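N-alpha-acetyltransferase 35, NatC auxiliary subunit (Saccharomyces cerevisiae, PDB 6YGA) serves as the large auxiliary subunit of the NatC N-terminal acetyltransferase, which acetylates the N-terminal methionine of the L-A virus Gag protein. Local coordinates at residues Q404-Y409 / S451-D456; P462-S467 / N586-P591; F329-Q334 / M447-L452. All coordinates share one frame; numbering follows the deposited sequence.

Interaction 1 (Q404-Y409 / S451-D456); sequences QNTCRY and SLKGFD. With EDO (1,2-ethanediol), chain X.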
loop_
_atom_site.group_PDB
_atom_site.type_symbol
_atom_site.label_atom_id
_atom_site.label_comp_id
_atom_site.label_asym_id
_atom_site.label_seq_id
_atom_site.Cartn_x
_atom_site.Cartn_y
_atom_site.Cartn_z
ATOM N N GLN B 404 3.703 -6.920 5.117
ATOM C CA GLN B 404 3.194 -5.983 4.129
ATOM C C GLN B 404 2.609 -4.758 4.828
ATOM O O GLN B 404 2.409 -4.744 6.046
ATOM C CB GLN B 404 2.144 -6.654 3.243
ATOM C CG GLN B 404 2.648 -7.895 2.520
ATOM C CD GLN B 404 3.891 -7.617 1.699
ATOM O OE1 GLN B 404 3.953 -6.634 0.959
ATOM N NE2 GLN B 404 4.898 -8.474 1.838
ATOM N N ASN B 405 2.333 -3.712 4.049
ATOM C CA ASN B 405 1.714 -2.538 4.644
ATOM C C ASN B 405 0.268 -2.847 5.037
ATOM O O ASN B 405 -0.282 -3.906 4.718
ATOM C CB ASN B 405 1.786 -1.333 3.700
ATOM C CG ASN B 405 0.979 -1.520 2.425
ATOM O OD1 ASN B 405 -0.252 -1.548 2.449
ATOM N ND2 ASN B 405 1.674 -1.613 1.298
ATOM N N THR B 406 -0.350 -1.894 5.738
ATOM C CA THR B 406 -1.638 -2.147 6.376
ATOM C C THR B 406 -2.758 -2.413 5.374
ATOM O O THR B 406 -3.751 -3.054 5.735
ATOM C CB THR B 406 -2.010 -0.974 7.292
ATOM O OG1 THR B 406 -3.145 -1.333 8.089
ATOM C CG2 THR B 406 -2.341 0.268 6.477
ATOM N N CYS B 407 -2.620 -1.955 4.130
ATOM C CA CYS B 407 -3.601 -2.256 3.095
ATOM C C CYS B 407 -3.292 -3.569 2.380
ATOM O O CYS B 407 -4.184 -4.401 2.196
ATOM C CB CYS B 407 -3.670 -1.111 2.084
ATOM S SG CYS B 407 -4.358 0.415 2.748
ATOM N N ARG B 408 -2.034 -3.764 1.970
ATOM C CA ARG B 408 -1.662 -5.005 1.298
ATOM C C ARG B 408 -1.809 -6.206 2.222
ATOM O O ARG B 408 -2.023 -7.328 1.748
ATOM C CB ARG B 408 -0.226 -4.918 0.780
ATOM C CG ARG B 408 -0.024 -3.914 -0.338
ATOM C CD ARG B 408 -0.624 -4.407 -1.640
ATOM N NE ARG B 408 -0.350 -3.498 -2.748
ATOM C CZ ARG B 408 -0.519 -3.811 -4.027
ATOM N NH1 ARG B 408 -0.958 -5.018 -4.362
ATOM N NH2 ARG B 408 -0.243 -2.923 -4.974
ATOM N N TYR B 409 -1.687 -5.995 3.534
ATOM C CA TYR B 409 -1.859 -7.088 4.483
ATOM C C TYR B 409 -3.226 -7.740 4.317
ATOM O O TYR B 409 -3.334 -8.966 4.222
ATOM C CB TYR B 409 -1.661 -6.568 5.908
ATOM C CG TYR B 409 -1.924 -7.577 7.004
ATOM C CD1 TYR B 409 -1.108 -8.694 7.165
ATOM C CD2 TYR B 409 -2.975 -7.399 7.892
ATOM C CE1 TYR B 409 -1.346 -9.611 8.177
ATOM C CE2 TYR B 409 -3.220 -8.305 8.904
ATOM C CZ TYR B 409 -2.405 -9.407 9.044
ATOM O OH TYR B 409 -2.659 -10.305 10.058
ATOM N N SER B 451 -11.675 -10.496 7.695
ATOM C CA SER B 451 -12.929 -9.762 7.842
ATOM C C SER B 451 -12.789 -8.615 8.835
ATOM O O SER B 451 -13.215 -7.488 8.560
ATOM C CB SER B 451 -14.046 -10.708 8.280
ATOM O OG SER B 451 -14.241 -11.752 7.343
ATOM N N LEU B 452 -12.213 -8.889 10.010
ATOM C CA LEU B 452 -12.063 -7.844 11.018
ATOM C C LEU B 452 -11.108 -6.754 10.553
ATOM O O LEU B 452 -11.262 -5.590 10.937
ATOM C CB LEU B 452 -11.582 -8.447 12.339
ATOM C CG LEU B 452 -12.513 -9.445 13.038
ATOM C CD1 LEU B 452 -11.861 -10.017 14.289
ATOM C CD2 LEU B 452 -13.851 -8.802 13.377
ATOM N N LYS B 453 -10.125 -7.105 9.721
ATOM C CA LYS B 453 -9.177 -6.107 9.240
ATOM C C LYS B 453 -9.873 -5.023 8.425
ATOM O O LYS B 453 -9.386 -3.887 8.360
ATOM C CB LYS B 453 -8.077 -6.796 8.426
ATOM C CG LYS B 453 -7.048 -5.857 7.834
ATOM C CD LYS B 453 -6.157 -5.253 8.893
ATOM C CE LYS B 453 -5.253 -4.203 8.278
ATOM N NZ LYS B 453 -4.367 -3.581 9.293
ATOM N N GLY B 454 -11.017 -5.350 7.815
ATOM C CA GLY B 454 -11.772 -4.356 7.066
ATOM C C GLY B 454 -12.252 -3.192 7.912
ATOM O O GLY B 454 -12.375 -2.067 7.415
ATOM N N PHE B 455 -12.524 -3.434 9.197
ATOM C CA PHE B 455 -12.932 -2.345 10.079
ATOM C C PHE B 455 -11.772 -1.400 10.364
ATOM O O PHE B 455 -11.975 -0.189 10.509
ATOM C CB PHE B 455 -13.501 -2.896 11.387
ATOM C CG PHE B 455 -14.889 -3.450 11.257
ATOM C CD1 PHE B 455 -15.979 -2.603 11.130
ATOM C CD2 PHE B 455 -15.106 -4.818 11.270
ATOM C CE1 PHE B 455 -17.258 -3.111 11.013
ATOM C CE2 PHE B 455 -16.380 -5.329 11.154
ATOM C CZ PHE B 455 -17.459 -4.475 11.023
ATOM N N ASP B 456 -10.551 -1.935 10.454
ATOM C CA ASP B 456 -9.391 -1.083 10.697
ATOM C C ASP B 456 -9.123 -0.168 9.512
ATOM O O ASP B 456 -8.648 0.959 9.692
ATOM C CB ASP B 456 -8.165 -1.946 11.004
ATOM C CG ASP B 456 -6.926 -1.123 11.313
ATOM O OD1 ASP B 456 -6.938 -0.364 12.307
ATOM O OD2 ASP B 456 -5.930 -1.249 10.572
HETATM C C1 EDO X . -1.424 -8.547 -2.665
HETATM O O1 EDO X . -2.138 -7.601 -3.470
HETATM C C2 EDO X . -1.136 -7.936 -1.298
HETATM O O2 EDO X . -0.396 -8.857 -0.487
HETATM O O HOH W 1 -4.649 0.804 9.351
#
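The ring of Tyr409 receives the aliphatic end of Lys453 at its edge: CD and CE of the lysine come up beside CD2 near the ring plane, with Tyr409 CD2 and Lys453 CE 3.9 Å apart. The two side chains join the first turn of helix 406-429 to the last turns of helix 433-456, successive helices of an alpha-helical region assigned to the NAA35-like family of TPR repeats. The guanidinium of Arg408 turns to other partners: it makes a cation-pi contact with Phe172, NE forms a salt bridge with Glu175, and at its edge an ethanediol, probably from the crystallisation liquor, accepts from NH1 through O1.

Lys453 shows how one long side chain can serve both apolar and polar partners. Its chain leaves the helix with CG opposite the backbone N (chi1 178°), bends once at chi2, and then runs straight past the tyrosine to place NZ at Thr406. There it crosses the threonine side chain at about a right angle and donates to Thr406 OG1 over 2.8 Å. The same ammonium forms a salt bridge within its own helix, Lys453 NZ to Asp456 OD2 at 3.1 Å, reaching the oxygen on its anti side and out of the carboxylate plane. A water bonded to both Thr406 OG1 and Asp456 OD2 closes a ring of polar partners.

Asn405, the N-cap of helix 406-429, secures the turn that carries Thr406. Its OD1 accepts from two backbone amides: Cys407 N lies in the carbonyl plane, whereas Arg408 N, 2.9 Å from Asn405 OD1, stands 46° above it on a nearly straight N-H...O line of 172°.

Interaction 2 (P462-S467 / N586-P591); sequences PFEAYS and NLRFKP. With EDO (1,2-ethanediol), chain C.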
loop_
_atom_site.group_PDB
_atom_site.type_symbol
_atom_site.label_atom_id
_atom_site.label_comp_id
_atom_site.label_asym_id
_atom_site.label_seq_id
_atom_site.Cartn_x
_atom_site.Cartn_y
_atom_site.Cartn_z
ATOM N N PRO B 462 -21.228 2.068 8.054
ATOM C CA PRO B 462 -21.977 1.750 9.282
ATOM C C PRO B 462 -23.146 0.795 9.086
ATOM O O PRO B 462 -23.401 -0.033 9.969
ATOM C CB PRO B 462 -22.443 3.131 9.758
ATOM C CG PRO B 462 -21.369 4.047 9.293
ATOM C CD PRO B 462 -20.926 3.509 7.957
ATOM N N PHE B 463 -23.866 0.874 7.963
ATOM C CA PHE B 463 -25.002 -0.024 7.785
ATOM C C PHE B 463 -24.564 -1.463 7.541
ATOM O O PHE B 463 -25.361 -2.384 7.751
ATOM C CB PHE B 463 -25.912 0.470 6.651
ATOM C CG PHE B 463 -25.384 0.211 5.262
ATOM C CD1 PHE B 463 -25.604 -1.006 4.629
ATOM C CD2 PHE B 463 -24.716 1.205 4.568
ATOM C CE1 PHE B 463 -25.136 -1.233 3.347
ATOM C CE2 PHE B 463 -24.248 0.985 3.284
ATOM C CZ PHE B 463 -24.458 -0.234 2.674
ATOM N N GLU B 464 -23.324 -1.672 7.106
ATOM C CA GLU B 464 -22.772 -3.007 6.917
ATOM C C GLU B 464 -22.211 -3.605 8.201
ATOM O O GLU B 464 -21.747 -4.748 8.175
ATOM C CB GLU B 464 -21.666 -2.974 5.859
ATOM C CG GLU B 464 -22.124 -2.581 4.465
ATOM C CD GLU B 464 -20.980 -2.538 3.464
ATOM O OE1 GLU B 464 -20.074 -1.689 3.622
ATOM O OE2 GLU B 464 -20.980 -3.359 2.524
ATOM N N ALA B 465 -22.241 -2.866 9.313
ATOM C CA ALA B 465 -21.555 -3.320 10.520
ATOM C C ALA B 465 -22.159 -4.611 11.056
ATOM O O ALA B 465 -21.430 -5.497 11.516
ATOM C CB ALA B 465 -21.587 -2.229 11.590
ATOM N N TYR B 466 -23.486 -4.735 11.010
ATOM C CA TYR B 466 -24.119 -5.959 11.489
ATOM C C TYR B 466 -23.708 -7.162 10.649
ATOM O O TYR B 466 -23.405 -8.228 11.194
ATOM C CB TYR B 466 -25.639 -5.813 11.487
ATOM C CG TYR B 466 -26.339 -7.143 11.362
ATOM C CD1 TYR B 466 -26.430 -8.005 12.445
ATOM C CD2 TYR B 466 -26.891 -7.548 10.153
ATOM C CE1 TYR B 466 -27.059 -9.229 12.333
ATOM C CE2 TYR B 466 -27.520 -8.768 10.027
ATOM C CZ TYR B 466 -27.603 -9.605 11.119
ATOM O OH TYR B 466 -28.232 -10.820 10.993
ATOM N N SER B 467 -23.702 -7.016 9.322
ATOM C CA SER B 467 -23.420 -8.159 8.457
ATOM C C SER B 467 -22.045 -8.744 8.748
ATOM O O SER B 467 -21.896 -9.963 8.900
ATOM C CB SER B 467 -23.531 -7.751 6.989
ATOM O OG SER B 467 -24.879 -7.533 6.625
ATOM N N ASN B 586 -24.285 -9.537 -1.716
ATOM C CA ASN B 586 -23.491 -10.621 -2.288
ATOM C C ASN B 586 -22.103 -10.141 -2.684
ATOM O O ASN B 586 -21.120 -10.880 -2.545
ATOM C CB ASN B 586 -24.205 -11.227 -3.496
ATOM C CG ASN B 586 -25.468 -11.962 -3.111
ATOM O OD1 ASN B 586 -25.646 -12.351 -1.957
ATOM N ND2 ASN B 586 -26.352 -12.162 -4.080
ATOM N N LEU B 587 -22.003 -8.910 -3.187
ATOM C CA LEU B 587 -20.704 -8.358 -3.553
ATOM C C LEU B 587 -19.789 -8.250 -2.340
ATOM O O LEU B 587 -18.583 -8.506 -2.439
ATOM C CB LEU B 587 -20.889 -6.991 -4.206
ATOM C CG LEU B 587 -19.610 -6.247 -4.595
ATOM C CD1 LEU B 587 -18.893 -6.971 -5.726
ATOM C CD2 LEU B 587 -19.910 -4.803 -4.976
ATOM N N ARG B 588 -20.342 -7.863 -1.187
ATOM C CA ARG B 588 -19.518 -7.694 0.007
ATOM C C ARG B 588 -18.928 -9.023 0.458
ATOM O O ARG B 588 -17.774 -9.081 0.902
ATOM C CB ARG B 588 -20.346 -7.052 1.127
ATOM C CG ARG B 588 -19.720 -7.139 2.515
ATOM C CD ARG B 588 -18.407 -6.384 2.587
ATOM N NE ARG B 588 -18.594 -4.950 2.396
ATOM C CZ ARG B 588 -17.663 -4.139 1.905
ATOM N NH1 ARG B 588 -16.482 -4.627 1.548
ATOM N NH2 ARG B 588 -17.915 -2.844 1.766
ATOM N N PHE B 589 -19.694 -10.106 0.328
ATOM C CA PHE B 589 -19.285 -11.426 0.782
ATOM C C PHE B 589 -18.754 -12.301 -0.348
ATOM O O PHE B 589 -18.562 -13.506 -0.150
ATOM C CB PHE B 589 -20.453 -12.110 1.490
ATOM C CG PHE B 589 -20.821 -11.467 2.799
ATOM C CD1 PHE B 589 -21.727 -10.419 2.845
ATOM C CD2 PHE B 589 -20.243 -11.901 3.980
ATOM C CE1 PHE B 589 -22.058 -9.824 4.049
ATOM C CE2 PHE B 589 -20.568 -11.312 5.187
ATOM C CZ PHE B 589 -21.478 -10.271 5.224
ATOM N N LYS B 590 -18.512 -11.720 -1.521
ATOM C CA LYS B 590 -17.889 -12.455 -2.619
ATOM C C LYS B 590 -16.601 -13.183 -2.233
ATOM O O LYS B 590 -16.416 -14.319 -2.700
ATOM C CB LYS B 590 -17.643 -11.490 -3.790
ATOM C CG LYS B 590 -17.076 -12.122 -5.056
ATOM C CD LYS B 590 -16.962 -11.071 -6.154
ATOM C CE LYS B 590 -16.528 -11.668 -7.479
ATOM N NZ LYS B 590 -15.128 -12.178 -7.446
ATOM N N PRO B 591 -15.692 -12.630 -1.417
ATOM C CA PRO B 591 -14.471 -13.391 -1.085
ATOM C C PRO B 591 -14.726 -14.724 -0.398
ATOM O O PRO B 591 -13.876 -15.618 -0.479
ATOM C CB PRO B 591 -13.702 -12.438 -0.163
ATOM C CG PRO B 591 -14.154 -11.097 -0.552
ATOM C CD PRO B 591 -15.607 -11.247 -0.905
HETATM C C1 EDO C . -14.882 -7.676 0.530
HETATM O O1 EDO C . -15.237 -7.126 1.802
HETATM C C2 EDO C . -13.448 -7.295 0.175
HETATM O O2 EDO C . -13.346 -5.877 0.010
#
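Glu464 OE2 accepts from two nitrogens of Arg588: a bond of 2.9 Å from Arg588 NE to Glu464 OE2, and a weak one from NH2. The other carboxylate oxygen completes a side-on, two-nitrogen salt bridge, with Arg588 NH2 donating to Glu464 OE1 at 3.1 Å. The groups are not coplanar. Their planes stand 54° apart, and NE meets OE2 from above the carboxylate although OE2 itself lies in the guanidinium plane. Bends at chi2 and chi3 fold the arginine so that this NE edge faces the glutamate. NH1 serves a bound ethanediol, with Arg588 NH1 2.8 Å from EDO O1, while Glu464 OE1 also accepts from Lys461 N.

Beside this buried ion pair, the Phe589 ring meets Ser467 edge-on, with Phe589 CZ 3.7 Å from Ser467 CB. Tyr471 and Phe606 add aromatic neighbours to that ring.

Ile136 of the N-alpha-acetyltransferase 30 chain packs on both members of the salt bridge, and Arg588 NH2 donates to Arg137 O of that chain, placing the pair at the subunit interface. Within its own chain, the contact ties the start of helix 465-506 to the end of helix 581-588, with helix 603-613 packing against Tyr466 and Ser467.

Interaction 3 (F329-Q334 / M447-L452); sequences FNKLEQ and MIEFSL. With EDO (1,2-ethanediol), chain D.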
loop_
_atom_site.group_PDB
_atom_site.type_symbol
_atom_site.label_atom_id
_atom_site.label_comp_id
_atom_site.label_asym_id
_atom_site.label_seq_id
_atom_site.Cartn_x
_atom_site.Cartn_y
_atom_site.Cartn_z
ATOM N N PHE B 329 4.676 -8.442 15.415
ATOM C CA PHE B 329 5.800 -7.533 15.201
ATOM C C PHE B 329 5.413 -6.344 14.333
ATOM O O PHE B 329 6.011 -5.269 14.453
ATOM C CB PHE B 329 6.988 -8.278 14.584
ATOM C CG PHE B 329 7.049 -8.202 13.081
ATOM C CD1 PHE B 329 6.247 -9.020 12.304
ATOM C CD2 PHE B 329 7.923 -7.329 12.447
ATOM C CE1 PHE B 329 6.301 -8.961 10.920
ATOM C CE2 PHE B 329 7.983 -7.263 11.063
ATOM C CZ PHE B 329 7.171 -8.082 10.298
ATOM N N ASN B 330 4.410 -6.510 13.471
ATOM C CA ASN B 330 4.001 -5.483 12.521
ATOM C C ASN B 330 2.522 -5.145 12.671
ATOM O O ASN B 330 1.895 -4.667 11.723
ATOM C CB ASN B 330 4.308 -5.947 11.094
ATOM C CG ASN B 330 4.295 -4.815 10.084
ATOM O OD1 ASN B 330 4.635 -3.678 10.407
ATOM N ND2 ASN B 330 3.886 -5.119 8.858
ATOM N N LYS B 331 1.955 -5.378 13.852
ATOM C CA LYS B 331 0.509 -5.332 14.042
ATOM C C LYS B 331 0.019 -4.047 14.689
ATOM O O LYS B 331 -1.020 -3.518 14.288
ATOM C CB LYS B 331 0.060 -6.525 14.893
ATOM C CG LYS B 331 -1.445 -6.700 15.000
ATOM C CD LYS B 331 -2.095 -6.803 13.624
ATOM C CE LYS B 331 -1.559 -7.978 12.807
ATOM N NZ LYS B 331 -1.836 -9.303 13.427
ATOM N N LEU B 332 0.732 -3.543 15.696
ATOM C CA LEU B 332 0.268 -2.359 16.408
ATOM C C LEU B 332 0.451 -1.102 15.569
ATOM O O LEU B 332 -0.411 -0.215 15.570
ATOM C CB LEU B 332 0.995 -2.249 17.743
ATOM C CG LEU B 332 0.670 -3.418 18.673
ATOM C CD1 LEU B 332 1.503 -3.338 19.925
ATOM C CD2 LEU B 332 -0.810 -3.422 19.014
ATOM N N GLU B 333 1.564 -1.005 14.845
ATOM C CA GLU B 333 1.761 0.070 13.885
ATOM C C GLU B 333 2.684 -0.426 12.785
ATOM O O GLU B 333 3.452 -1.375 12.971
ATOM C CB GLU B 333 2.324 1.337 14.545
ATOM C CG GLU B 333 3.729 1.189 15.099
ATOM C CD GLU B 333 4.232 2.461 15.757
ATOM O OE1 GLU B 333 3.420 3.384 15.979
ATOM O OE2 GLU B 333 5.443 2.538 16.053
ATOM N N GLN B 334 2.596 0.225 11.629
ATOM C CA GLN B 334 3.346 -0.212 10.460
ATOM C C GLN B 334 4.838 0.028 10.661
ATOM O O GLN B 334 5.264 1.151 10.946
ATOM C CB GLN B 334 2.848 0.520 9.215
ATOM C CG GLN B 334 3.511 0.079 7.922
ATOM C CD GLN B 334 2.783 0.586 6.692
ATOM O OE1 GLN B 334 1.554 0.541 6.621
ATOM N NE2 GLN B 334 3.539 1.077 5.718
HETATM N N MSE B 447 -9.823 -16.253 7.542
HETATM C CA MSE B 447 -11.123 -15.695 7.177
HETATM C C MSE B 447 -11.560 -14.648 8.197
HETATM O O MSE B 447 -12.072 -13.586 7.839
HETATM C CB MSE B 447 -12.184 -16.794 7.074
HETATM C CG MSE B 447 -11.970 -17.794 5.945
HETATM SE SE MSE B 447 -13.191 -19.322 6.052
HETATM C CE MSE B 447 -14.851 -18.459 5.506
ATOM N N ILE B 448 -11.349 -14.965 9.476
ATOM C CA ILE B 448 -11.723 -14.052 10.549
ATOM C C ILE B 448 -10.830 -12.818 10.535
ATOM O O ILE B 448 -11.308 -11.682 10.619
ATOM C CB ILE B 448 -11.667 -14.781 11.904
ATOM C CG1 ILE B 448 -12.780 -15.832 11.988
ATOM C CG2 ILE B 448 -11.736 -13.793 13.052
ATOM C CD1 ILE B 448 -12.615 -16.811 13.133
ATOM N N GLU B 449 -9.514 -13.026 10.421
ATOM C CA GLU B 449 -8.579 -11.905 10.393
ATOM C C GLU B 449 -8.833 -11.005 9.191
ATOM O O GLU B 449 -8.784 -9.774 9.304
ATOM C CB GLU B 449 -7.143 -12.430 10.385
ATOM C CG GLU B 449 -6.072 -11.353 10.266
ATOM C CD GLU B 449 -5.821 -10.622 11.571
ATOM O OE1 GLU B 449 -6.384 -11.030 12.609
ATOM O OE2 GLU B 449 -5.052 -9.642 11.560
ATOM N N PHE B 450 -9.114 -11.602 8.031
ATOM C CA PHE B 450 -9.408 -10.820 6.834
ATOM C C PHE B 450 -10.654 -9.960 7.021
ATOM O O PHE B 450 -10.697 -8.811 6.566
ATOM C CB PHE B 450 -9.572 -11.758 5.638
ATOM C CG PHE B 450 -10.106 -11.091 4.402
ATOM C CD1 PHE B 450 -9.286 -10.302 3.614
ATOM C CD2 PHE B 450 -11.424 -11.274 4.018
ATOM C CE1 PHE B 450 -9.775 -9.697 2.470
ATOM C CE2 PHE B 450 -11.919 -10.673 2.880
ATOM C CZ PHE B 450 -11.095 -9.883 2.104
ATOM N N SER B 451 -11.675 -10.496 7.695
ATOM C CA SER B 451 -12.929 -9.762 7.842
ATOM C C SER B 451 -12.789 -8.615 8.835
ATOM O O SER B 451 -13.215 -7.488 8.560
ATOM C CB SER B 451 -14.046 -10.708 8.280
ATOM O OG SER B 451 -14.241 -11.752 7.343
ATOM N N LEU B 452 -12.213 -8.889 10.010
ATOM C CA LEU B 452 -12.063 -7.844 11.018
ATOM C C LEU B 452 -11.108 -6.754 10.553
ATOM O O LEU B 452 -11.262 -5.590 10.937
ATOM C CB LEU B 452 -11.582 -8.447 12.339
ATOM C CG LEU B 452 -12.513 -9.445 13.038
ATOM C CD1 LEU B 452 -11.861 -10.017 14.289
ATOM C CD2 LEU B 452 -13.851 -8.802 13.377
HETATM C C1 EDO D . -2.935 -10.839 17.042
HETATM O O1 EDO D . -3.385 -10.063 15.926
HETATM C C2 EDO D . -4.091 -11.676 17.576
HETATM O O2 EDO D . -3.621 -12.533 18.625
#
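Lys331 NZ and Glu449 OE2 face each other at 3.7 Å, a long salt bridge between side chains that approach from opposite directions. It spans from the loop joining helices 319-328 and 337-347 to helix 433-456, within the alpha-helical region assigned to the NAA35-like family of TPR repeats. This is a small surface contact, burying 46 Å² in all, and illustrates how an ion pair can connect elements whose backbones stay well apart: the nearest CA atoms, those of Lys331 and Glu449, are separated by 11.8 Å.

The lysine curls to make the approach. After CG leaves opposite the backbone N, successive bends at chi2, chi3 and chi4, all near 60°, coil the chain and deliver NZ to the glutamate. Closer partners than the carboxylate help to fix the ammonium: it donates to Lys327 O, at the end of the preceding helix, and to an ethanediol, with Lys331 NZ 3.0 Å from EDO O1. That diol, probably from the crystallisation liquor, is also bonded to Glu544, so it links the lysine to a second acidic residue. Tyr409 and Trp719 pack against the lysine side chain.

Glu449 is positioned by hydroxyls. Its OE2 is hydrogen-bonded to Tyr721 OH and to Tyr409 OH as well as facing the lysine, an arrangement that would be expected to stabilise the charged carboxylate.

Farther out, on the same helix, Ser451 doubles a backbone bond. Met447 O, of a selenomethionine, accepts from Ser451 N at 3.1 Å and from Ser451 OG at 2.9 Å, the two donors reaching it from opposite faces of the carbonyl plane.

Overall arrangement
All three contacts lie within the NAA35-like TPR-repeat region. The centres of interactions 1 and 3 are 6 Å apart; both use helix 433-456, share Ser451 and Leu452, and are linked by probable hydrogen bonds, Tyr409 to Glu449 and Thr406 to Gln334. The centre of interaction 2 lies about 16 Å from that of interaction 1 and 19 Å from that of interaction 3, and it comes last along the chain. Helix 465-506, next after 433-456, leads into it, and Phe455 packs against Ala465 between them. Helix 433-456 is thus connected to earlier and later parts of the chain, and each contact has segment residues that touch the N-alpha-acetyltransferase 30 subunit, in interaction 2 the salt-bridged pair itself.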